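Local coordinates for protein leukotriene A-4 hydrolase (Saccharomyces cerevisiae, PDB 2XQ0) that preferentially cleaves di- and tripeptides as a zinc-dependent aminopeptidase of family M1 and shows low epoxide hydrolase activity towards leukotriene A4 in vitro, at residues V312-C315 with H319-L322; E324-Y329 with H416-F421; E147-R152 with C157-S162; S12-Y17 with T428-D433. One frame throughout, in Å; residues are numbered along the deposited sequence.

Contact 1 (V312-C315 with H319-L322); sequences VTNC and HFWL
N314 lies against the backbone of H319 and the ring of F320, where the short strand 312-314 turns back toward the start of helix 321-339. N314 CB sits 3.3 Å from H319 O, which also accepts a bond from L322 N in the first turn of the helix. CG stays farther from that oxygen. With chi1 at 45°, CG stands between the backbone N and the carbonyl carbon, and the amide runs alongside F320 in the same direction as the phenyl group. At the tip, N314 ND2 approaches F320 CA at 3.2 Å and F320 CD1 at 3.3 Å, meeting the ring at its edge, near its plane; amide and ring planes are 34° apart. A second touch joins C315 SG to H319 CD2, 4.0 Å away, the sulfur lying obliquely to the imidazole. Both imidazole nitrogens are bonded elsewhere, NE2 to E16 and ND1 to T428. In this thermolysin-like fold the turn links the strand that follows the HExxH helix to the helix bearing the third zinc ligand, and F320 lines the bestatin pocket. Across the turn the two sides meet by van der Waals contact, while the imidazole nitrogens of H319 are engaged outside it. This chemistry is consistent with F320 being placed at this contact by shape rather than by directed bonds.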
# COMPACT_ATOMS: atom_id res chain seq x y z
N VAL A 312 -8.62 -5.25 12.55
CA VAL A 312 -7.87 -6.41 13.01
C VAL A 312 -6.46 -6.29 12.43
O VAL A 312 -6.31 -6.24 11.22
CB VAL A 312 -8.52 -7.73 12.52
CG1 VAL A 312 -7.61 -8.91 12.81
CG2 VAL A 312 -9.88 -7.93 13.16
N THR A 313 -5.45 -6.23 13.28
CA THR A 313 -4.12 -5.81 12.86
C THR A 313 -3.05 -6.87 13.09
O THR A 313 -3.10 -7.60 14.06
CB THR A 313 -3.71 -4.54 13.63
OG1 THR A 313 -4.78 -3.59 13.55
CG2 THR A 313 -2.42 -3.93 13.05
N ASN A 314 -2.08 -6.96 12.19
CA ASN A 314 -0.96 -7.85 12.42
C ASN A 314 -0.15 -7.38 13.63
O ASN A 314 0.09 -6.18 13.81
CB ASN A 314 -0.05 -7.98 11.19
CG ASN A 314 0.27 -6.62 10.54
OD1 ASN A 314 0.20 -5.59 11.17
ND2 ASN A 314 0.62 -6.65 9.26
N CYS A 315 0.27 -8.32 14.46
CA CYS A 315 0.96 -7.95 15.69
C CYS A 315 2.39 -7.48 15.44
O CYS A 315 2.94 -6.74 16.25
CB CYS A 315 0.96 -9.13 16.66
SG CYS A 315 1.95 -10.49 16.09
N HIS A 319 4.20 -10.98 10.36
CA HIS A 319 2.88 -11.55 10.03
C HIS A 319 2.07 -10.57 9.17
O HIS A 319 0.83 -10.52 9.24
CB HIS A 319 2.13 -11.92 11.31
CG HIS A 319 2.91 -12.83 12.20
ND1 HIS A 319 2.90 -14.20 12.04
CD2 HIS A 319 3.79 -12.57 13.20
CE1 HIS A 319 3.72 -14.74 12.93
NE2 HIS A 319 4.27 -13.77 13.64
N PHE A 320 2.80 -9.80 8.37
CA PHE A 320 2.23 -8.78 7.50
C PHE A 320 1.20 -9.36 6.53
O PHE A 320 0.29 -8.66 6.09
CB PHE A 320 3.38 -8.12 6.72
CG PHE A 320 2.97 -6.93 5.90
CD1 PHE A 320 2.19 -5.92 6.46
CD2 PHE A 320 3.42 -6.79 4.59
CE1 PHE A 320 1.83 -4.80 5.71
CE2 PHE A 320 3.06 -5.68 3.83
CZ PHE A 320 2.26 -4.68 4.40
N TRP A 321 1.34 -10.65 6.20
CA TRP A 321 0.38 -11.29 5.30
C TRP A 321 -1.07 -11.23 5.82
O TRP A 321 -2.02 -11.18 5.02
CB TRP A 321 0.78 -12.74 4.98
CG TRP A 321 0.31 -13.76 5.97
CD1 TRP A 321 0.97 -14.17 7.10
CD2 TRP A 321 -0.90 -14.51 5.92
NE1 TRP A 321 0.23 -15.13 7.76
CE2 TRP A 321 -0.92 -15.35 7.06
CE3 TRP A 321 -1.98 -14.56 5.03
CZ2 TRP A 321 -1.99 -16.23 7.32
CZ3 TRP A 321 -3.03 -15.43 5.29
CH2 TRP A 321 -3.02 -16.26 6.43
N LEU A 322 -1.25 -11.21 7.14
CA LEU A 322 -2.59 -11.15 7.73
C LEU A 322 -3.28 -9.86 7.33
O LEU A 322 -4.50 -9.82 7.20
CB LEU A 322 -2.53 -11.23 9.25
CG LEU A 322 -2.23 -12.63 9.80
CD1 LEU A 322 -2.01 -12.59 11.31
CD2 LEU A 322 -3.36 -13.59 9.42

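Contact 2 (E324-Y329 with H416-F421); sequences EGWTVY and HYFKKF. With ZN (zinc ion), chain C; BES (2-(3-amino-2-hydroxy-4-phenyl-butyrylamino)-4-methyl-pentanoic acid), chain B.
W326 takes two aromatic rings of helix 407-420 on one face of its indole, and this is where the packing is close. Y417 comes in near parallel, its plane 17° from the indole, but slid so far that the rings barely overlap: Y417 CE2 lies over the indole, 3.6 Å from W326 NE1. F418 instead presents an edge to the six-membered ring in a T-shaped pair, planes at 77°, with F418 CZ 3.9 Å from W326 CE3. The phenyl ring is itself covered by its neighbour, for Y417 CD2 sits over its centre, so the three rings form one cluster. These side chains span backbones whose nearest CA atoms, those of W326 and F418, are 10.6 Å apart. The tryptophan belongs to the helix that completes the HExxH-type zinc site: two residues earlier, E324 OE1 binds the zinc ion at 2.2 Å beside H301 and H305, and bestatin O2 and O3 fill further positions at 2.4 Å from the metal. W326 faces helix 407-420, while E324 reaches the zinc. By contrast, the solvent side of helix 407-420 carries the exposed K419, in cation-pi contact with F255, and K420, whose NZ hydrogen-bonds T434 OG1.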
# COMPACT_ATOMS: atom_id res chain seq x y z
N GLU A 324 -2.16 -7.68 4.45
CA GLU A 324 -2.24 -7.54 2.99
C GLU A 324 -2.88 -8.73 2.26
O GLU A 324 -3.54 -8.54 1.25
CB GLU A 324 -0.88 -7.20 2.39
CG GLU A 324 -0.30 -5.86 2.84
CD GLU A 324 -1.16 -4.66 2.46
OE1 GLU A 324 -2.05 -4.79 1.59
OE2 GLU A 324 -0.94 -3.56 3.03
N GLY A 325 -2.67 -9.94 2.76
CA GLY A 325 -3.27 -11.12 2.14
C GLY A 325 -4.77 -11.14 2.29
O GLY A 325 -5.53 -11.35 1.32
N TRP A 326 -5.24 -10.89 3.50
CA TRP A 326 -6.67 -10.73 3.70
C TRP A 326 -7.25 -9.60 2.82
O TRP A 326 -8.27 -9.79 2.14
CB TRP A 326 -6.97 -10.46 5.18
CG TRP A 326 -7.24 -11.71 5.95
CD1 TRP A 326 -6.46 -12.29 6.90
CD2 TRP A 326 -8.39 -12.54 5.81
NE1 TRP A 326 -7.06 -13.44 7.37
CE2 TRP A 326 -8.25 -13.61 6.72
CE3 TRP A 326 -9.54 -12.48 5.01
CZ2 TRP A 326 -9.21 -14.61 6.84
CZ3 TRP A 326 -10.49 -13.49 5.13
CH2 TRP A 326 -10.32 -14.53 6.03
N THR A 327 -6.60 -8.43 2.84
CA THR A 327 -7.08 -7.28 2.06
C THR A 327 -7.24 -7.63 0.57
O THR A 327 -8.26 -7.32 -0.02
CB THR A 327 -6.18 -6.05 2.23
OG1 THR A 327 -6.16 -5.69 3.62
CG2 THR A 327 -6.69 -4.85 1.38
N VAL A 328 -6.23 -8.27 -0.01
CA VAL A 328 -6.28 -8.61 -1.43
C VAL A 328 -7.43 -9.61 -1.64
O VAL A 328 -8.17 -9.52 -2.62
CB VAL A 328 -4.91 -9.19 -1.94
CG1 VAL A 328 -5.04 -9.69 -3.40
CG2 VAL A 328 -3.79 -8.13 -1.87
N TYR A 329 -7.58 -10.54 -0.70
CA TYR A 329 -8.69 -11.51 -0.74
C TYR A 329 -10.03 -10.78 -0.70
O TYR A 329 -10.90 -10.96 -1.58
CB TYR A 329 -8.58 -12.58 0.38
CG TYR A 329 -9.78 -13.50 0.38
CD1 TYR A 329 -9.87 -14.56 -0.52
CD2 TYR A 329 -10.86 -13.25 1.21
CE1 TYR A 329 -10.99 -15.37 -0.56
CE2 TYR A 329 -11.97 -14.03 1.17
CZ TYR A 329 -12.04 -15.09 0.28
OH TYR A 329 -13.16 -15.87 0.25
N HIS A 416 -16.67 -14.30 11.68
CA HIS A 416 -16.31 -14.71 13.04
C HIS A 416 -14.93 -14.16 13.36
O HIS A 416 -14.72 -13.56 14.43
CB HIS A 416 -16.29 -16.24 13.14
CG HIS A 416 -15.87 -16.75 14.48
ND1 HIS A 416 -14.59 -17.20 14.73
CD2 HIS A 416 -16.55 -16.86 15.64
CE1 HIS A 416 -14.51 -17.58 15.99
NE2 HIS A 416 -15.68 -17.38 16.56
N TYR A 417 -14.01 -14.37 12.43
CA TYR A 417 -12.64 -13.88 12.53
C TYR A 417 -12.58 -12.38 12.80
O TYR A 417 -11.97 -11.97 13.78
CB TYR A 417 -11.87 -14.25 11.26
CG TYR A 417 -10.46 -13.68 11.15
CD1 TYR A 417 -9.41 -14.22 11.89
CD2 TYR A 417 -10.19 -12.63 10.29
CE1 TYR A 417 -8.12 -13.70 11.79
CE2 TYR A 417 -8.90 -12.09 10.19
CZ TYR A 417 -7.86 -12.64 10.95
OH TYR A 417 -6.57 -12.14 10.86
N PHE A 418 -13.20 -11.56 11.95
CA PHE A 418 -13.09 -10.11 12.12
C PHE A 418 -13.82 -9.62 13.38
O PHE A 418 -13.43 -8.62 13.97
CB PHE A 418 -13.49 -9.34 10.85
CG PHE A 418 -12.50 -9.50 9.73
CD1 PHE A 418 -11.30 -8.81 9.76
CD2 PHE A 418 -12.73 -10.40 8.70
CE1 PHE A 418 -10.36 -8.99 8.76
CE2 PHE A 418 -11.80 -10.57 7.69
CZ PHE A 418 -10.62 -9.87 7.72
N LYS A 419 -14.85 -10.35 13.81
CA LYS A 419 -15.49 -10.01 15.08
C LYS A 419 -14.62 -10.36 16.29
O LYS A 419 -14.51 -9.58 17.23
CB LYS A 419 -16.86 -10.69 15.21
CG LYS A 419 -18.03 -9.82 14.73
CD LYS A 419 -18.10 -8.51 15.49
CE LYS A 419 -19.14 -7.56 14.91
NZ LYS A 419 -19.18 -6.28 15.67
N LYS A 420 -14.01 -11.54 16.26
CA LYS A 420 -13.20 -12.02 17.38
C LYS A 420 -12.05 -11.06 17.67
O LYS A 420 -11.78 -10.70 18.82
CB LYS A 420 -12.66 -13.42 17.08
CG LYS A 420 -11.76 -14.00 18.15
CD LYS A 420 -11.31 -15.42 17.79
CE LYS A 420 -10.47 -16.03 18.91
NZ LYS A 420 -9.72 -17.25 18.46
N PHE A 421 -11.37 -10.63 16.62
CA PHE A 421 -10.17 -9.83 16.77
C PHE A 421 -10.40 -8.34 16.58
O PHE A 421 -9.45 -7.57 16.51
CB PHE A 421 -9.05 -10.35 15.86
CG PHE A 421 -8.57 -11.71 16.24
CD1 PHE A 421 -7.74 -11.88 17.34
CD2 PHE A 421 -8.99 -12.83 15.54
CE1 PHE A 421 -7.32 -13.14 17.72
CE2 PHE A 421 -8.56 -14.10 15.92
CZ PHE A 421 -7.73 -14.26 17.00
ZN ZN C . -2.90 -2.73 1.33
N2 BES B . -0.50 0.76 2.91
C1 BES B . -0.29 -0.06 1.73
C6 BES B . 0.97 0.39 0.99
C7 BES B . 2.19 0.18 1.86
C8 BES B . 2.36 -1.03 2.52
C12 BES B . 3.13 1.19 2.02
C9 BES B . 3.47 -1.23 3.33
C11 BES B . 4.24 0.99 2.83
C10 BES B . 4.41 -0.22 3.48
C2 BES B . -1.50 0.01 0.79
O2 BES B . -2.75 -0.38 1.39
C3 BES B . -1.21 -0.89 -0.37
O3 BES B . -1.22 -2.12 -0.25
N1 BES B . -0.93 -0.17 -1.45
C4 BES B . -0.59 -0.65 -2.78
C13 BES B . -1.91 -0.59 -3.52
C14 BES B . -2.27 -1.90 -4.20
C15 BES B . -3.77 -1.97 -4.46
C16 BES B . -1.80 -3.11 -3.39
C5 BES B . 0.35 0.37 -3.36
O1 BES B . 1.16 0.01 -4.24
O4 BES B . 0.29 1.55 -2.93

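Contact 3 (E147-R152 with C157-S162); sequences EAIHAR and CFDTPS. With BES (2-(3-amino-2-hydroxy-4-phenyl-butyrylamino)-4-methyl-pentanoic acid), chain B.
D159 meets R152 because two torsions bring their polar ends together: the aspartate has CG opposite the backbone N (chi1 -168°), and the arginine chain folds back at chi3 (65°). The side chains cross at about a right angle, guanidinium and carboxylate planes 76° apart. D159 OD2 takes two bonds: R152 NE, at 2.8 Å, forms the salt bridge on the anti side, though tilted well out of the carboxylate plane, and R152 N, at 3.1 Å, comes from above the plane, on the face opposite to NE. R152 NH2 passes on to the backbone, reaching D159 O at 2.9 Å in the carbonyl plane, so the guanidinium grips its partner side-on through two nitrogens. These bonds tie together the loop between strands 141-144 and 165-172 of the N-terminal domain, in which D159 centres an inverse gamma turn directly after another on F158, and T160 closes the run with an ST turn. A water bridges D159 OD1 and A148 O, donating to them at 2.7 and 3.1 Å, and D159 OD1 sits 3.6 Å from A151 CB. I149 CB lies over one face of the guanidinium, and L97 O accepts from NH1. At the start of the loop, just before a cis peptide to A148, the extended side chain of E147 accepts a bond from the amino group N2 of bestatin, 2.8 Å from OE1.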
# COMPACT_ATOMS: atom_id res chain seq x y z
N GLU A 147 3.69 3.95 7.41
CA GLU A 147 3.91 2.50 7.35
C GLU A 147 5.27 2.22 6.70
O GLU A 147 5.59 2.85 5.71
CB GLU A 147 2.80 1.82 6.54
CG GLU A 147 2.70 0.30 6.76
CD GLU A 147 1.48 -0.28 6.04
OE1 GLU A 147 0.74 0.51 5.45
OE2 GLU A 147 1.28 -1.51 6.05
N ALA A 148 6.07 1.31 7.26
CA ALA A 148 5.71 0.50 8.42
C ALA A 148 6.18 1.09 9.76
O ALA A 148 5.42 1.09 10.73
CB ALA A 148 6.29 -0.90 8.27
N ILE A 149 7.43 1.55 9.82
CA ILE A 149 7.96 2.11 11.08
C ILE A 149 8.46 3.56 11.01
O ILE A 149 9.49 3.92 11.58
CB ILE A 149 9.06 1.22 11.68
CG1 ILE A 149 10.21 1.04 10.68
CG2 ILE A 149 8.45 -0.15 12.08
CD1 ILE A 149 11.44 0.34 11.29
N HIS A 150 7.70 4.42 10.33
CA HIS A 150 8.07 5.84 10.26
C HIS A 150 7.28 6.70 11.24
O HIS A 150 7.56 7.90 11.36
CB HIS A 150 7.89 6.35 8.82
CG HIS A 150 8.81 5.71 7.84
ND1 HIS A 150 10.17 5.93 7.84
CD2 HIS A 150 8.57 4.83 6.83
CE1 HIS A 150 10.73 5.22 6.88
NE2 HIS A 150 9.78 4.55 6.24
N ALA A 151 6.30 6.13 11.92
CA ALA A 151 5.55 6.92 12.91
C ALA A 151 6.50 7.48 13.96
O ALA A 151 6.35 8.62 14.42
CB ALA A 151 4.46 6.11 13.55
N ARG A 152 7.50 6.69 14.34
CA ARG A 152 8.51 7.12 15.31
C ARG A 152 9.36 8.29 14.78
O ARG A 152 10.14 8.87 15.53
CB ARG A 152 9.42 5.94 15.70
CG ARG A 152 10.29 5.45 14.53
CD ARG A 152 10.99 4.11 14.81
NE ARG A 152 10.02 3.02 14.97
CZ ARG A 152 10.31 1.73 15.11
NH1 ARG A 152 11.58 1.30 15.14
NH2 ARG A 152 9.33 0.84 15.22
N CYS A 157 6.67 7.29 20.32
CA CYS A 157 5.55 6.42 20.58
C CYS A 157 5.96 4.96 20.73
O CYS A 157 7.12 4.60 20.56
CB CYS A 157 4.51 6.54 19.45
SG CYS A 157 5.15 6.14 17.79
N PHE A 158 4.99 4.12 21.06
CA PHE A 158 5.20 2.68 20.99
C PHE A 158 4.90 2.28 19.55
O PHE A 158 3.76 1.93 19.22
CB PHE A 158 4.26 1.97 21.94
CG PHE A 158 4.49 2.29 23.39
CD1 PHE A 158 5.60 1.80 24.05
CD2 PHE A 158 3.60 3.07 24.10
CE1 PHE A 158 5.82 2.07 25.40
CE2 PHE A 158 3.81 3.34 25.44
CZ PHE A 158 4.92 2.85 26.09
N ASP A 159 5.90 2.39 18.69
CA ASP A 159 5.71 2.23 17.24
C ASP A 159 5.68 0.76 16.81
O ASP A 159 6.58 0.27 16.11
CB ASP A 159 6.80 3.00 16.45
CG ASP A 159 6.48 3.12 14.97
OD1 ASP A 159 5.37 2.74 14.55
OD2 ASP A 159 7.35 3.60 14.20
N THR A 160 4.62 0.07 17.23
CA THR A 160 4.41 -1.32 16.85
C THR A 160 2.92 -1.54 16.53
O THR A 160 2.06 -0.91 17.14
CB THR A 160 4.91 -2.31 17.96
OG1 THR A 160 4.32 -3.60 17.77
CG2 THR A 160 4.56 -1.81 19.33
N PRO A 161 2.63 -2.40 15.55
CA PRO A 161 1.20 -2.61 15.27
C PRO A 161 0.50 -3.42 16.37
O PRO A 161 -0.73 -3.53 16.35
CB PRO A 161 1.22 -3.34 13.92
CG PRO A 161 2.61 -3.92 13.79
CD PRO A 161 3.51 -2.95 14.51
N SER A 162 1.27 -3.94 17.33
CA SER A 162 0.71 -4.55 18.53
C SER A 162 0.04 -3.55 19.46
O SER A 162 -0.79 -3.92 20.28
CB SER A 162 1.77 -5.34 19.32
OG SER A 162 2.05 -6.58 18.70
N2 BES B . -0.50 0.76 2.91
C1 BES B . -0.29 -0.06 1.73
C6 BES B . 0.97 0.39 0.99
C7 BES B . 2.19 0.18 1.86
C8 BES B . 2.36 -1.03 2.52
C12 BES B . 3.13 1.19 2.02
C9 BES B . 3.47 -1.23 3.33
C11 BES B . 4.24 0.99 2.83
C10 BES B . 4.41 -0.22 3.48
C2 BES B . -1.50 0.01 0.79
O2 BES B . -2.75 -0.38 1.39
C3 BES B . -1.21 -0.89 -0.37
O3 BES B . -1.22 -2.12 -0.25
N1 BES B . -0.93 -0.17 -1.45
C4 BES B . -0.59 -0.65 -2.78
C13 BES B . -1.91 -0.59 -3.52
C14 BES B . -2.27 -1.90 -4.20
C15 BES B . -3.77 -1.97 -4.46
C16 BES B . -1.80 -3.11 -3.39
C5 BES B . 0.35 0.37 -3.36
O1 BES B . 1.16 0.01 -4.24
O4 BES B . 0.29 1.55 -2.93
O HOH W 1 4.71 0.25 13.64

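Contact 4 (S12-Y17 with T428-D433); sequences SRSPEY and TFQFLD
S14, P15 and E16, in the loop between helix 4-9 and strand 28-40, run past the first turn of helix 428-438, laying a segment near the chain's beginning against the catalytic domain of this M1 peptidase. Van der Waals packing supplies most of the touch. S14 CB rests on the amide of Q430, 3.7 Å from its CD and 3.8 Å from its CG. P15, which follows a cis peptide, crosses the end of the same glutamine: its CA is 3.6 Å from Q430 OE1, and its ring carbons CB and CG each lie a little farther from that oxygen. Q430 gets there because its chain runs extended beyond CG, whose chi1 of -61° sets it beside the backbone N.

The hydrogen bonds converge on D427, the residue just before the helix. Its backbone N gives a bond to Q430 OE1, and its carboxylate oxygen OD2 is shared by S14 OG and E16 N. One aspartate therefore links the extended segment to the helix start, while the direct touches between the two segments are packing contacts.

A loose contact at the edge of the F429 ring makes up the third kind. The E16 side chain is extended beyond CG, and its carboxylate is turned 72° from the F429 ring; OE2 is engaged by H319, while E16 OE1 lies in the plane of the ring, 4.0 Å from F429 CE2.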
# COMPACT_ATOMS: atom_id res chain seq x y z
N SER A 12 5.53 -19.37 23.20
CA SER A 12 4.82 -19.84 24.39
C SER A 12 3.67 -18.89 24.72
O SER A 12 2.69 -19.26 25.37
CB SER A 12 5.79 -19.90 25.57
OG SER A 12 6.44 -18.66 25.73
N ARG A 13 3.79 -17.65 24.25
CA ARG A 13 2.75 -16.65 24.45
C ARG A 13 2.49 -15.81 23.20
O ARG A 13 3.42 -15.37 22.52
CB ARG A 13 3.12 -15.77 25.64
CG ARG A 13 2.08 -14.75 25.99
CD ARG A 13 2.43 -14.07 27.30
NE ARG A 13 2.01 -14.88 28.43
CZ ARG A 13 1.94 -14.43 29.67
NH1 ARG A 13 2.26 -13.17 29.94
NH2 ARG A 13 1.54 -15.24 30.65
N SER A 14 1.21 -15.61 22.89
CA SER A 14 0.80 -14.83 21.72
C SER A 14 0.12 -13.54 22.20
O SER A 14 -0.42 -13.51 23.30
CB SER A 14 -0.16 -15.66 20.86
OG SER A 14 0.53 -16.51 19.96
N PRO A 15 0.16 -12.46 21.39
CA PRO A 15 0.80 -12.30 20.09
C PRO A 15 2.31 -12.31 20.18
O PRO A 15 2.89 -11.83 21.15
CB PRO A 15 0.33 -10.90 19.63
CG PRO A 15 -0.83 -10.58 20.47
CD PRO A 15 -0.59 -11.25 21.78
N GLU A 16 2.94 -12.83 19.13
CA GLU A 16 4.38 -12.94 19.04
C GLU A 16 5.04 -11.57 19.18
O GLU A 16 4.54 -10.57 18.63
CB GLU A 16 4.75 -13.54 17.69
CG GLU A 16 6.23 -13.71 17.46
CD GLU A 16 6.51 -14.37 16.12
OE1 GLU A 16 6.79 -15.58 16.11
OE2 GLU A 16 6.45 -13.67 15.09
N TYR A 17 6.16 -11.53 19.88
CA TYR A 17 6.87 -10.29 20.13
C TYR A 17 7.32 -9.59 18.84
O TYR A 17 7.84 -10.23 17.94
CB TYR A 17 8.07 -10.55 21.06
CG TYR A 17 8.57 -9.27 21.71
CD1 TYR A 17 8.07 -8.86 22.93
CD2 TYR A 17 9.51 -8.47 21.08
CE1 TYR A 17 8.51 -7.70 23.52
CE2 TYR A 17 9.95 -7.28 21.66
CZ TYR A 17 9.44 -6.90 22.89
OH TYR A 17 9.84 -5.74 23.50
N THR A 428 -0.09 -15.16 13.16
CA THR A 428 -0.60 -16.21 12.30
C THR A 428 -1.13 -17.39 13.11
O THR A 428 -2.10 -18.04 12.74
CB THR A 428 0.54 -16.72 11.44
OG1 THR A 428 1.03 -15.65 10.63
CG2 THR A 428 0.08 -17.86 10.56
N PHE A 429 -0.47 -17.66 14.24
CA PHE A 429 -0.82 -18.82 15.04
C PHE A 429 -2.22 -18.66 15.61
O PHE A 429 -2.99 -19.62 15.65
CB PHE A 429 0.22 -19.06 16.13
CG PHE A 429 1.63 -19.09 15.60
CD1 PHE A 429 2.06 -20.17 14.85
CD2 PHE A 429 2.48 -18.02 15.79
CE1 PHE A 429 3.34 -20.20 14.33
CE2 PHE A 429 3.77 -18.04 15.27
CZ PHE A 429 4.20 -19.13 14.55
N GLN A 430 -2.56 -17.44 16.01
CA GLN A 430 -3.90 -17.17 16.52
C GLN A 430 -4.94 -17.26 15.38
O GLN A 430 -6.07 -17.70 15.58
CB GLN A 430 -3.95 -15.79 17.18
CG GLN A 430 -3.01 -15.63 18.39
CD GLN A 430 -2.94 -14.20 18.86
OE1 GLN A 430 -2.19 -13.40 18.32
NE2 GLN A 430 -3.76 -13.86 19.85
N PHE A 431 -4.54 -16.85 14.18
CA PHE A 431 -5.39 -17.02 13.01
C PHE A 431 -5.72 -18.50 12.86
O PHE A 431 -6.88 -18.87 12.74
CB PHE A 431 -4.70 -16.48 11.75
CG PHE A 431 -5.30 -16.99 10.45
CD1 PHE A 431 -6.52 -16.52 10.00
CD2 PHE A 431 -4.63 -17.91 9.67
CE1 PHE A 431 -7.08 -16.97 8.80
CE2 PHE A 431 -5.17 -18.38 8.47
CZ PHE A 431 -6.41 -17.90 8.04
N LEU A 432 -4.69 -19.35 12.90
CA LEU A 432 -4.89 -20.80 12.71
C LEU A 432 -5.76 -21.44 13.80
O LEU A 432 -6.62 -22.24 13.48
CB LEU A 432 -3.56 -21.54 12.60
CG LEU A 432 -2.71 -21.11 11.40
CD1 LEU A 432 -1.30 -21.65 11.51
CD2 LEU A 432 -3.34 -21.53 10.09
N ASP A 433 -5.51 -21.11 15.06
CA ASP A 433 -6.38 -21.57 16.15
C ASP A 433 -7.84 -21.24 15.87
O ASP A 433 -8.72 -22.05 16.11
CB ASP A 433 -6.01 -20.90 17.48
CG ASP A 433 -4.60 -21.20 17.91
OD1 ASP A 433 -4.05 -22.22 17.47
OD2 ASP A 433 -4.05 -20.42 18.72

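Overall arrangement
Contacts 1, 2 and 3 are buried; contact 4 lies at the surface, about 24 Å (centre to centre) from the middle of the chain. Contacts 1 and 2 share helix 321-339, one at its first turn and the other farther along, and they touch through V312 and L322 against helix 407-420. Contact 4 meets contact 1 at H319 and contact 2 where F431 lies on W326 and Y417. Contact 3, in the N-terminal domain, meets contact 1 through S162 OG and C315 O, and bestatin touches contacts 1, 2 and 3. A salt bridge and hydrogen bonds dominate contact 3, aromatic packing contact 2, and mixed van der Waals touches contacts 1 and 4.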